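Long-range contacts in beta-mannosidase (Trichoderma harzianum, PDB 4CVU), which probably hydrolyses terminal beta-D-mannose residues from the non-reducing ends of beta-mannosides, as a secreted fungal enzyme of glycoside hydrolase family 2: residues Val421-Tyr427 and Trp444-Ser450; Cys483-Glu489 and Ile532-Ser538; Gln688-Arg692 and His739-Phe745; Ile824-Gly830 and Thr841-Asn847. All coordinates share one frame. Residue numbers count along the deposited sequence, not the author numbering.

Contact 1. Residues Val421-Tyr427 and Trp444-Ser450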
# COMPACT_ATOMS: atom_id res chain seq x y z
N VAL A 421 -3.74 -32.93 -4.64
CA VAL A 421 -3.72 -31.89 -5.64
C VAL A 421 -5.16 -31.66 -6.11
O VAL A 421 -5.68 -32.33 -7.00
CB VAL A 421 -2.78 -32.23 -6.82
CG1 VAL A 421 -2.64 -31.03 -7.75
CG2 VAL A 421 -1.42 -32.63 -6.32
N TRP A 422 -5.78 -30.68 -5.47
CA TRP A 422 -7.18 -30.36 -5.54
C TRP A 422 -7.65 -29.95 -6.93
O TRP A 422 -6.96 -29.20 -7.61
CB TRP A 422 -7.45 -29.22 -4.53
CG TRP A 422 -8.85 -28.66 -4.60
CD1 TRP A 422 -9.95 -29.18 -3.97
CD2 TRP A 422 -9.29 -27.51 -5.32
NE1 TRP A 422 -11.05 -28.39 -4.24
CE2 TRP A 422 -10.67 -27.37 -5.07
CE3 TRP A 422 -8.66 -26.59 -6.17
CZ2 TRP A 422 -11.44 -26.35 -5.65
CZ3 TRP A 422 -9.40 -25.57 -6.72
CH2 TRP A 422 -10.78 -25.46 -6.47
N SER A 423 -8.82 -30.42 -7.34
CA SER A 423 -9.45 -29.94 -8.60
C SER A 423 -10.52 -28.92 -8.25
O SER A 423 -11.30 -29.16 -7.32
CB SER A 423 -10.03 -31.11 -9.42
OG SER A 423 -10.99 -31.88 -8.65
N SER A 424 -10.62 -27.79 -8.96
CA SER A 424 -9.85 -27.44 -10.13
C SER A 424 -9.25 -26.07 -10.02
O SER A 424 -9.96 -25.05 -9.96
CB SER A 424 -10.67 -27.52 -11.43
OG SER A 424 -10.01 -26.87 -12.55
N GLY A 425 -7.96 -26.16 -9.73
CA GLY A 425 -6.85 -25.50 -10.41
C GLY A 425 -6.49 -26.31 -11.65
O GLY A 425 -7.23 -26.27 -12.66
N THR A 426 -5.38 -27.02 -11.61
CA THR A 426 -4.87 -27.57 -12.84
C THR A 426 -4.03 -28.83 -12.74
O THR A 426 -3.63 -29.20 -11.64
CB THR A 426 -4.01 -26.48 -13.52
OG1 THR A 426 -3.89 -26.77 -14.92
CG2 THR A 426 -2.67 -26.39 -12.91
N TYR A 427 -3.72 -29.44 -13.91
CA TYR A 427 -2.71 -30.51 -13.99
C TYR A 427 -1.34 -29.89 -13.82
O TYR A 427 -0.96 -29.02 -14.59
CB TYR A 427 -2.78 -31.32 -15.32
CG TYR A 427 -4.17 -31.83 -15.64
CD1 TYR A 427 -4.65 -32.99 -15.06
CD2 TYR A 427 -5.02 -31.09 -16.46
CE1 TYR A 427 -5.94 -33.43 -15.33
CE2 TYR A 427 -6.30 -31.53 -16.74
CZ TYR A 427 -6.76 -32.68 -16.15
OH TYR A 427 -8.05 -33.07 -16.42
N TRP A 444 -1.85 -37.25 -4.57
CA TRP A 444 -3.14 -37.70 -4.98
C TRP A 444 -3.65 -36.68 -5.97
O TRP A 444 -3.96 -35.61 -5.58
CB TRP A 444 -4.01 -37.78 -3.75
CG TRP A 444 -5.48 -37.60 -3.87
CD1 TRP A 444 -6.21 -37.12 -4.92
CD2 TRP A 444 -6.43 -37.95 -2.88
NE1 TRP A 444 -7.52 -37.12 -4.62
CE2 TRP A 444 -7.70 -37.63 -3.38
CE3 TRP A 444 -6.33 -38.46 -1.60
CZ2 TRP A 444 -8.87 -37.83 -2.65
CZ3 TRP A 444 -7.49 -38.68 -0.88
CH2 TRP A 444 -8.73 -38.35 -1.39
N SER A 445 -3.84 -37.07 -7.22
CA SER A 445 -4.15 -36.17 -8.28
C SER A 445 -5.55 -36.28 -8.82
O SER A 445 -6.21 -37.30 -8.62
CB SER A 445 -3.12 -36.28 -9.41
OG SER A 445 -1.86 -36.21 -8.84
N GLU A 446 -6.00 -35.22 -9.47
CA GLU A 446 -7.41 -35.13 -9.88
C GLU A 446 -7.55 -34.53 -11.27
O GLU A 446 -6.69 -33.78 -11.72
CB GLU A 446 -8.22 -34.33 -8.84
CG GLU A 446 -8.22 -35.02 -7.46
CD GLU A 446 -9.24 -34.51 -6.44
OE1 GLU A 446 -9.90 -33.48 -6.61
OE2 GLU A 446 -9.38 -35.18 -5.41
N PHE A 447 -8.64 -34.89 -11.94
CA PHE A 447 -9.00 -34.28 -13.21
C PHE A 447 -9.75 -32.95 -12.97
O PHE A 447 -10.44 -32.81 -11.96
CB PHE A 447 -9.88 -35.23 -14.04
CG PHE A 447 -9.23 -36.57 -14.37
CD1 PHE A 447 -7.85 -36.71 -14.49
CD2 PHE A 447 -10.03 -37.69 -14.60
CE1 PHE A 447 -7.29 -37.93 -14.81
CE2 PHE A 447 -9.47 -38.91 -14.93
CZ PHE A 447 -8.09 -39.04 -15.02
N GLN A 448 -9.65 -31.99 -13.91
CA GLN A 448 -10.12 -30.63 -13.61
C GLN A 448 -11.64 -30.45 -13.68
O GLN A 448 -12.17 -29.80 -14.55
CB GLN A 448 -9.35 -29.60 -14.46
CG GLN A 448 -7.84 -29.75 -14.36
CD GLN A 448 -7.34 -29.77 -12.93
OE1 GLN A 448 -7.79 -28.99 -12.11
NE2 GLN A 448 -6.39 -30.64 -12.64
N PHE A 449 -12.35 -31.06 -12.74
CA PHE A 449 -13.78 -30.92 -12.67
C PHE A 449 -14.18 -30.76 -11.19
O PHE A 449 -13.76 -31.55 -10.34
CB PHE A 449 -14.45 -32.16 -13.25
CG PHE A 449 -14.11 -32.42 -14.69
CD1 PHE A 449 -14.88 -31.87 -15.72
CD2 PHE A 449 -13.03 -33.24 -15.02
CE1 PHE A 449 -14.56 -32.14 -17.06
CE2 PHE A 449 -12.70 -33.48 -16.34
CZ PHE A 449 -13.48 -32.93 -17.37
N SER A 450 -15.01 -29.75 -10.88
CA SER A 450 -15.11 -29.31 -9.49
C SER A 450 -16.37 -28.51 -9.07
O SER A 450 -16.63 -27.43 -9.59
CB SER A 450 -13.81 -28.54 -9.15
OG SER A 450 -13.78 -28.13 -7.79
O HOH W 1 -5.34 -30.15 -9.80

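Contact 2. Residues Cys483-Glu489 and Ile532-Ser538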
# COMPACT_ATOMS: atom_id res chain seq x y z
N CYS A 483 -2.66 -41.57 -7.41
CA CYS A 483 -4.01 -41.94 -7.82
C CYS A 483 -4.54 -40.83 -8.72
O CYS A 483 -3.96 -39.74 -8.80
CB CYS A 483 -4.96 -42.11 -6.63
SG CYS A 483 -5.26 -40.59 -5.65
N TRP A 484 -5.62 -41.15 -9.45
CA TRP A 484 -6.39 -40.17 -10.17
C TRP A 484 -7.81 -40.25 -9.68
O TRP A 484 -8.39 -41.33 -9.59
CB TRP A 484 -6.40 -40.45 -11.68
CG TRP A 484 -5.18 -40.01 -12.36
CD1 TRP A 484 -4.23 -40.81 -12.90
CD2 TRP A 484 -4.75 -38.65 -12.59
NE1 TRP A 484 -3.25 -40.04 -13.48
CE2 TRP A 484 -3.53 -38.72 -13.29
CE3 TRP A 484 -5.28 -37.39 -12.25
CZ2 TRP A 484 -2.82 -37.58 -13.67
CZ3 TRP A 484 -4.58 -36.25 -12.65
CH2 TRP A 484 -3.36 -36.35 -13.33
N MET A 485 -8.39 -39.10 -9.38
CA MET A 485 -9.80 -39.03 -9.08
C MET A 485 -10.42 -38.08 -10.08
O MET A 485 -9.75 -37.12 -10.57
CB MET A 485 -10.04 -38.66 -7.61
CG MET A 485 -9.32 -39.60 -6.62
SD MET A 485 -10.26 -39.96 -5.10
CE MET A 485 -9.07 -41.00 -4.25
N GLY A 486 -11.64 -38.40 -10.47
CA GLY A 486 -12.33 -37.76 -11.61
C GLY A 486 -12.69 -36.30 -11.39
O GLY A 486 -12.81 -35.51 -12.34
N GLY A 487 -12.83 -35.92 -10.12
CA GLY A 487 -13.20 -34.54 -9.80
C GLY A 487 -13.69 -34.33 -8.40
O GLY A 487 -13.94 -35.28 -7.63
N ASN A 488 -13.85 -33.07 -8.05
CA ASN A 488 -14.12 -32.69 -6.68
C ASN A 488 -15.61 -32.57 -6.39
O ASN A 488 -16.32 -31.89 -7.07
CB ASN A 488 -13.34 -31.40 -6.39
CG ASN A 488 -13.74 -30.74 -5.09
OD1 ASN A 488 -13.56 -31.29 -4.03
ND2 ASN A 488 -14.35 -29.56 -5.19
N GLU A 489 -16.03 -33.23 -5.32
CA GLU A 489 -17.39 -33.12 -4.74
C GLU A 489 -18.64 -33.47 -5.59
O GLU A 489 -19.58 -32.70 -5.63
CB GLU A 489 -17.58 -31.74 -4.11
CG GLU A 489 -17.35 -31.75 -2.60
CD GLU A 489 -16.61 -30.53 -2.09
OE1 GLU A 489 -16.63 -29.48 -2.80
OE2 GLU A 489 -16.02 -30.62 -0.96
N ILE A 532 -1.90 -46.95 -11.81
CA ILE A 532 -2.55 -45.88 -11.04
C ILE A 532 -4.04 -46.14 -10.86
O ILE A 532 -4.78 -46.20 -11.85
CB ILE A 532 -2.37 -44.53 -11.70
CG1 ILE A 532 -0.87 -44.20 -11.85
CG2 ILE A 532 -3.09 -43.45 -10.89
CD1 ILE A 532 -0.07 -44.25 -10.57
N SER A 533 -4.48 -46.24 -9.60
CA SER A 533 -5.89 -46.49 -9.27
C SER A 533 -6.77 -45.24 -9.46
O SER A 533 -6.27 -44.12 -9.60
CB SER A 533 -6.04 -46.95 -7.83
OG SER A 533 -5.26 -48.08 -7.56
N TYR A 534 -8.09 -45.44 -9.42
CA TYR A 534 -9.01 -44.43 -9.85
C TYR A 534 -10.22 -44.40 -8.99
O TYR A 534 -10.65 -45.42 -8.42
CB TYR A 534 -9.47 -44.66 -11.31
CG TYR A 534 -10.40 -43.59 -11.87
CD1 TYR A 534 -9.91 -42.34 -12.24
CD2 TYR A 534 -11.76 -43.84 -12.05
CE1 TYR A 534 -10.74 -41.36 -12.74
CE2 TYR A 534 -12.61 -42.87 -12.58
CZ TYR A 534 -12.10 -41.63 -12.91
OH TYR A 534 -12.92 -40.64 -13.42
N SER A 535 -10.78 -43.21 -8.89
CA SER A 535 -12.08 -43.04 -8.31
C SER A 535 -12.78 -41.96 -9.14
O SER A 535 -12.14 -40.97 -9.54
CB SER A 535 -11.95 -42.61 -6.84
OG SER A 535 -13.21 -42.29 -6.29
N PRO A 536 -14.08 -42.16 -9.39
CA PRO A 536 -14.79 -41.20 -10.22
C PRO A 536 -14.97 -39.81 -9.56
O PRO A 536 -15.25 -38.85 -10.26
CB PRO A 536 -16.13 -41.87 -10.49
CG PRO A 536 -16.29 -42.87 -9.40
CD PRO A 536 -14.94 -43.27 -8.95
N CYS A 537 -14.83 -39.72 -8.22
CA CYS A 537 -14.78 -38.41 -7.55
C CYS A 537 -14.07 -38.48 -6.22
O CYS A 537 -13.82 -39.57 -5.68
CB CYS A 537 -16.16 -37.81 -7.38
SG CYS A 537 -17.26 -38.89 -6.43
N SER A 538 -13.77 -37.30 -5.70
CA SER A 538 -12.91 -37.12 -4.53
C SER A 538 -13.45 -37.73 -3.26
O SER A 538 -12.68 -37.98 -2.35
CB SER A 538 -12.71 -35.64 -4.26
OG SER A 538 -13.96 -35.04 -3.94

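Contact 3. Residues Gln688-Arg692 and His739-Phe745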
# COMPACT_ATOMS: atom_id res chain seq x y z
N GLN A 688 -5.80 -35.47 15.89
CA GLN A 688 -5.53 -36.49 16.91
C GLN A 688 -6.71 -37.48 16.98
O GLN A 688 -6.52 -38.65 17.23
CB GLN A 688 -5.27 -35.85 18.27
CG GLN A 688 -6.45 -35.14 18.92
CD GLN A 688 -6.11 -34.55 20.28
OE1 GLN A 688 -5.02 -34.01 20.51
NE2 GLN A 688 -7.06 -34.67 21.22
N PHE A 689 -7.91 -37.00 16.75
CA PHE A 689 -9.11 -37.89 16.72
C PHE A 689 -9.11 -38.82 15.48
O PHE A 689 -9.39 -40.01 15.58
CB PHE A 689 -10.37 -37.03 16.76
CG PHE A 689 -11.62 -37.76 16.41
CD1 PHE A 689 -12.36 -38.39 17.38
CD2 PHE A 689 -12.06 -37.82 15.10
CE1 PHE A 689 -13.50 -39.07 17.06
CE2 PHE A 689 -13.20 -38.51 14.76
CZ PHE A 689 -13.92 -39.13 15.74
N TYR A 690 -8.75 -38.28 14.32
CA TYR A 690 -8.61 -39.11 13.11
C TYR A 690 -7.50 -40.17 13.28
O TYR A 690 -7.70 -41.34 12.95
CB TYR A 690 -8.33 -38.26 11.85
CG TYR A 690 -9.43 -37.29 11.49
CD1 TYR A 690 -10.78 -37.65 11.57
CD2 TYR A 690 -9.12 -35.96 11.11
CE1 TYR A 690 -11.78 -36.74 11.29
CE2 TYR A 690 -10.12 -35.05 10.81
CZ TYR A 690 -11.45 -35.43 10.90
OH TYR A 690 -12.47 -34.52 10.60
N ARG A 691 -6.35 -39.75 13.81
CA ARG A 691 -5.24 -40.66 13.99
C ARG A 691 -5.47 -41.79 14.97
O ARG A 691 -5.07 -42.90 14.70
CB ARG A 691 -4.02 -39.94 14.44
CG ARG A 691 -3.45 -39.08 13.32
CD ARG A 691 -2.08 -38.63 13.73
NE ARG A 691 -1.10 -39.73 13.78
CZ ARG A 691 0.20 -39.54 13.99
NH1 ARG A 691 0.68 -38.30 14.15
NH2 ARG A 691 1.04 -40.57 14.00
N ARG A 692 -6.02 -41.47 16.13
CA ARG A 692 -6.48 -42.50 17.10
C ARG A 692 -7.42 -43.54 16.47
O ARG A 692 -7.46 -44.72 16.88
CB ARG A 692 -7.17 -41.82 18.28
CG ARG A 692 -7.66 -42.81 19.34
CD ARG A 692 -8.42 -42.16 20.47
NE ARG A 692 -9.68 -41.57 20.02
CZ ARG A 692 -10.53 -40.91 20.81
NH1 ARG A 692 -10.28 -40.75 22.10
NH2 ARG A 692 -11.63 -40.39 20.28
N HIS A 739 5.50 -39.04 14.27
CA HIS A 739 5.32 -40.50 14.20
C HIS A 739 4.62 -41.08 15.41
O HIS A 739 3.75 -41.89 15.27
CB HIS A 739 6.66 -41.20 13.95
CG HIS A 739 7.26 -40.90 12.62
ND1 HIS A 739 6.69 -41.30 11.43
CD2 HIS A 739 8.37 -40.20 12.29
CE1 HIS A 739 7.44 -40.87 10.43
NE2 HIS A 739 8.47 -40.21 10.92
N VAL A 740 5.01 -40.63 16.61
CA VAL A 740 4.46 -41.10 17.88
C VAL A 740 4.04 -39.87 18.70
O VAL A 740 4.86 -39.00 18.99
CB VAL A 740 5.52 -41.92 18.65
CG1 VAL A 740 4.92 -42.61 19.86
CG2 VAL A 740 6.17 -42.96 17.74
N ILE A 741 2.75 -39.79 19.04
CA ILE A 741 2.18 -38.65 19.76
C ILE A 741 1.37 -39.13 20.95
O ILE A 741 0.82 -40.22 20.94
CB ILE A 741 1.30 -37.76 18.83
CG1 ILE A 741 0.12 -38.56 18.25
CG2 ILE A 741 2.15 -37.18 17.69
CD1 ILE A 741 -0.95 -37.70 17.58
N ALA A 742 1.35 -38.29 21.98
CA ALA A 742 0.45 -38.42 23.13
C ALA A 742 -0.59 -37.33 23.02
O ALA A 742 -0.25 -36.16 22.87
CB ALA A 742 1.23 -38.25 24.43
N SER A 743 -1.86 -37.71 23.11
CA SER A 743 -2.94 -36.82 22.76
C SER A 743 -3.95 -36.76 23.90
O SER A 743 -4.31 -37.80 24.45
CB SER A 743 -3.63 -37.31 21.48
OG SER A 743 -2.77 -37.24 20.34
N ALA A 744 -4.41 -35.54 24.23
CA ALA A 744 -5.36 -35.33 25.33
C ALA A 744 -6.75 -35.12 24.78
O ALA A 744 -6.98 -34.20 24.02
CB ALA A 744 -4.96 -34.12 26.16
N PHE A 745 -7.68 -35.96 25.21
CA PHE A 745 -9.08 -35.91 24.80
C PHE A 745 -9.92 -35.46 25.99
O PHE A 745 -9.95 -36.16 27.02
CB PHE A 745 -9.57 -37.29 24.34
CG PHE A 745 -9.02 -37.72 23.01
CD1 PHE A 745 -7.78 -38.32 22.92
CD2 PHE A 745 -9.75 -37.54 21.86
CE1 PHE A 745 -7.27 -38.74 21.70
CE2 PHE A 745 -9.26 -37.95 20.63
CZ PHE A 745 -8.01 -38.55 20.54
O HOH W 2 -3.92 -32.99 22.80
O HOH W 3 -2.26 -34.77 20.06
O HOH W 4 -4.38 -39.57 18.94

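Contact 4. Residues Ile824-Gly830 and Thr841-Asn847. With CD (cadmium ion), chain Z.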
# COMPACT_ATOMS: atom_id res chain seq x y z
N ILE A 824 2.72 -32.48 29.00
CA ILE A 824 2.84 -33.85 28.53
C ILE A 824 4.08 -34.01 27.65
O ILE A 824 4.20 -33.33 26.66
CB ILE A 824 1.61 -34.21 27.70
CG1 ILE A 824 0.34 -34.11 28.57
CG2 ILE A 824 1.74 -35.61 27.11
CD1 ILE A 824 -0.93 -34.03 27.78
N GLU A 825 4.99 -34.91 28.01
CA GLU A 825 6.14 -35.24 27.18
C GLU A 825 6.28 -36.74 27.00
O GLU A 825 6.41 -37.49 27.99
CB GLU A 825 7.46 -34.70 27.72
CG GLU A 825 7.36 -33.29 28.29
CD GLU A 825 8.69 -32.55 28.37
OE1 GLU A 825 9.79 -33.15 28.10
OE2 GLU A 825 8.64 -31.34 28.69
N LEU A 826 6.28 -37.14 25.73
CA LEU A 826 6.43 -38.51 25.31
C LEU A 826 7.84 -38.75 24.80
O LEU A 826 8.39 -37.91 24.09
CB LEU A 826 5.42 -38.82 24.23
CG LEU A 826 5.50 -40.20 23.57
CD1 LEU A 826 4.12 -40.64 23.11
CD2 LEU A 826 6.48 -40.22 22.40
N THR A 827 8.40 -39.90 25.17
CA THR A 827 9.64 -40.42 24.56
C THR A 827 9.41 -41.87 24.19
O THR A 827 8.75 -42.60 24.92
CB THR A 827 10.85 -40.35 25.52
OG1 THR A 827 11.02 -39.01 25.96
CG2 THR A 827 12.11 -40.79 24.80
N ALA A 828 9.96 -42.27 23.05
CA ALA A 828 9.80 -43.63 22.55
C ALA A 828 10.98 -43.99 21.68
O ALA A 828 11.73 -43.14 21.23
CB ALA A 828 8.50 -43.79 21.77
N HIS A 829 11.13 -45.29 21.47
CA HIS A 829 12.26 -45.81 20.70
C HIS A 829 11.77 -46.79 19.67
O HIS A 829 10.94 -47.64 19.97
CB HIS A 829 13.26 -46.46 21.65
CG HIS A 829 13.87 -45.49 22.60
ND1 HIS A 829 14.96 -44.70 22.26
CD2 HIS A 829 13.52 -45.14 23.86
CE1 HIS A 829 15.26 -43.92 23.28
NE2 HIS A 829 14.41 -44.17 24.27
N GLY A 830 12.28 -46.68 18.46
CA GLY A 830 11.84 -47.53 17.39
C GLY A 830 12.52 -47.20 16.08
O GLY A 830 13.45 -46.40 16.04
N THR A 841 15.86 -45.15 16.44
CA THR A 841 15.58 -43.73 16.52
C THR A 841 14.86 -43.43 17.82
O THR A 841 14.09 -44.24 18.32
CB THR A 841 14.70 -43.29 15.33
OG1 THR A 841 15.47 -43.34 14.13
CG2 THR A 841 14.18 -41.87 15.49
N THR A 842 15.11 -42.24 18.36
CA THR A 842 14.35 -41.77 19.52
C THR A 842 13.26 -40.76 19.05
O THR A 842 13.54 -39.78 18.36
CB THR A 842 15.27 -41.21 20.63
OG1 THR A 842 14.49 -40.46 21.58
CG2 THR A 842 16.37 -40.32 20.06
N PHE A 843 12.02 -41.06 19.42
CA PHE A 843 10.86 -40.23 19.09
C PHE A 843 10.38 -39.44 20.33
O PHE A 843 10.17 -40.02 21.39
CB PHE A 843 9.72 -41.11 18.58
CG PHE A 843 10.08 -41.92 17.37
CD1 PHE A 843 10.18 -41.31 16.13
CD2 PHE A 843 10.33 -43.27 17.48
CE1 PHE A 843 10.52 -42.04 15.00
CE2 PHE A 843 10.66 -44.02 16.35
CZ PHE A 843 10.76 -43.40 15.11
N THR A 844 10.22 -38.13 20.19
CA THR A 844 9.72 -37.30 21.29
C THR A 844 8.60 -36.36 20.82
O THR A 844 8.65 -35.81 19.73
CB THR A 844 10.83 -36.42 21.86
OG1 THR A 844 11.38 -35.70 20.77
CG2 THR A 844 11.89 -37.23 22.43
N HIS A 845 7.60 -36.20 21.65
CA HIS A 845 6.44 -35.38 21.36
C HIS A 845 6.11 -34.54 22.60
O HIS A 845 6.04 -35.09 23.67
CB HIS A 845 5.25 -36.28 21.03
CG HIS A 845 4.01 -35.55 20.68
ND1 HIS A 845 2.83 -35.69 21.37
CD2 HIS A 845 3.77 -34.65 19.70
CE1 HIS A 845 1.92 -34.93 20.82
NE2 HIS A 845 2.46 -34.29 19.80
N HIS A 846 5.89 -33.25 22.41
CA HIS A 846 5.50 -32.30 23.45
C HIS A 846 4.05 -31.89 23.24
O HIS A 846 3.60 -31.74 22.14
CB HIS A 846 6.43 -31.09 23.46
CG HIS A 846 7.85 -31.45 23.68
ND1 HIS A 846 8.65 -31.96 22.68
CD2 HIS A 846 8.60 -31.48 24.81
CE1 HIS A 846 9.85 -32.25 23.17
NE2 HIS A 846 9.84 -31.97 24.46
N ASN A 847 3.34 -31.72 24.32
CA ASN A 847 1.93 -31.39 24.27
C ASN A 847 1.52 -30.82 25.63
O ASN A 847 2.34 -30.77 26.57
CB ASN A 847 1.11 -32.63 23.93
CG ASN A 847 -0.26 -32.31 23.38
OD1 ASN A 847 -0.72 -31.16 23.39
ND2 ASN A 847 -0.92 -33.33 22.88
CD CD Z . 10.36 -30.49 30.42

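Contact 1. Residues Val421-Tyr427 and Trp444-Ser450
Two neighbouring parallel strands of the (beta/alpha)8 catalytic barrel, joined by a right-handed beta-alpha-beta crossover through helix 430-439, continue here into their loops. The bond V421 N to W444 O (2.8 Å, 156°) joins the strand ends; Q448, S423 and Y427 bury the most surface. Q448 CG lies 3.8 Å from the centroid of the Y427 ring, 29° off the normal, a CH-pi contact over the face. The backbone N of Q448 donates to Y427 OH (3.2 Å, 163°), a hydroxyl further bonded to E467. A water joins Q448 NE2 (3.1 Å) to the carbonyls W422 O (2.9 Å) and T426 O (2.7 Å), tying the side chain to the backbone of 421-427. S423, followed by a cis peptide bond to S424, points toward 444-450, and its OG donates to E446 OE1 at 2.8 Å at the strand end, while R420 holds E446 OE2 in a salt bridge. S423 O, in turn, accepts a hydrogen bond from S450 OG at 2.7 Å.

Contact 2. Residues Cys483-Glu489 and Ile532-Ser538
W484 overlaps I532 through its indole (W484 CD1 to I532 CG2 3.5 Å) and Y534 through its CB (W484 CB to Y534 CD1 4.0 Å); F447 stacks on the same indole. These side chains flank a parallel strand pair of the (beta/alpha)8 barrel, in which 481-485 meets the short strand 534-535. Three bonds establish the parallel register: W484 N to S533 O (3.0 Å, 174°), S535 N to W484 O (3.1 Å) and G486 N to S535 O (2.8 Å). On the sheet face opposite W484, M485 SD lies 3.6 Å from S535 CB. Beyond the strands the segments stay together through S538 N to G487 O (2.8 Å). A CB on G486 would fall 2.4 Å from P536 O, so close backbone packing excludes a side chain there. N488-E489 is consistent with the Asn-Glu pair that ends the fourth barrel strand in clan GH-A, where relatives carry the acid/base. E489 N donates to S538 OG at 3.1 Å and 176°.

Contact 3. Residues Gln688-Arg692 and His739-Phe745
Q688 NE2 donates to A744 O at 2.8 Å and 159°, the strongest direct polar link between helix and strand. Its other amide atom, OE1, works through water: one molecule 2.7 Å from Q688 OE1 accepts from A744 N (3.0 Å), and a second bridges Q688 OE1 and S743 OG. A third water donates to Q688 O (2.9 Å) and lies 3.2 Å from S743 OG. Just before the strand, H739 O takes a weak bond from R691 NH2 (3.3 Å, 130°), while R691 NH1 bonds to E738 O and T736 O. The C-terminal turn of helix 664-692 thus meets strand 740-747, an outermost strand of an antiparallel Ig-like sheet; the axes of 688-692 and 740-745 approach to 9.7 Å at 115°. The backbone of I741, S743 and F745 pairs with strand 752-759, so A744 N and O lie on the other edge. The R692 guanidinium lies flat on the F745 ring, centres 3.6 Å apart and planes at 6°, a stacked cation-pi contact, while Q688 NE2 lies over the opposite face. F689 CA approaches the ring edge, 3.9 Å from F745 CE2, and I741 CD1 covers one face of the R691 guanidinium, 3.8 Å from R691 NH1.

Contact 4. Residues Ile824-Gly830 and Thr841-Asn847
Eight backbone hydrogen bonds, two to each hydrogen-bonded pair, hold strands 824-830 and 841-847 antiparallel. I824 N to N847 O and N847 N to I824 O are both 3.0 Å; L826 N reaches H845 O at 2.9 Å and H845 N reaches L826 O at 3.1 Å; A828 N to F843 O and F843 N to A828 O are both 2.8 Å; G830 N to T841 O measures 3.0 Å and T841 N to G830 O 2.7 Å. At the non-hydrogen-bonded pairs come CA-H...O contacts such as T844 CA to L826 O (3.2 Å) and T827 CA to F843 O (3.2 Å). The axes approach to 4.6 Å at 159°. These strands form a beta hairpin of the mannosidase Ig/CBM-like domain, and 841-849 is an outermost strand of its four-stranded sheet. One face carries the apolar pair A828 CB to F843 CB (4.3 Å), and L826 CB lies 4.1 Å from H845 CB. On this side I824 and L826 meet A742 of strand 740-747, as expected for a beta sandwich. F843 CE2 lies 3.7 Å from G830 O. The other face, with T827, H829, T842, T844 and H846, is more exposed; H829 CE1 approaches T842 CB at 3.8 Å. E825 shares it, with E825 CD 3.7 Å from H846 CD2. E825 OE2 binds a cadmium ion at 2.6 Å.

The four contacts fall into two groups. Contacts 1 and 2, with centres about 9 Å apart, adjoin in the barrel sheet: F447 N to M485 O and F449 O to N488 N, both 2.8 Å, are probable hydrogen bonds that make segments 444-450 and 483-489 neighbours. Both probably lie at the active-site end of the barrel, to judge from the Asn-Glu pair in contact 2. Contacts 3 and 4, centres about 13 Å apart, meet through A742 O and N847 ND2 (2.9 Å, a probable hydrogen bond). The groups stay apart: contacts 1 and 3 have centres about 30 Å and nearest atoms about 12 Å apart, and contacts 2 and 4 nearest atoms about 26 Å apart.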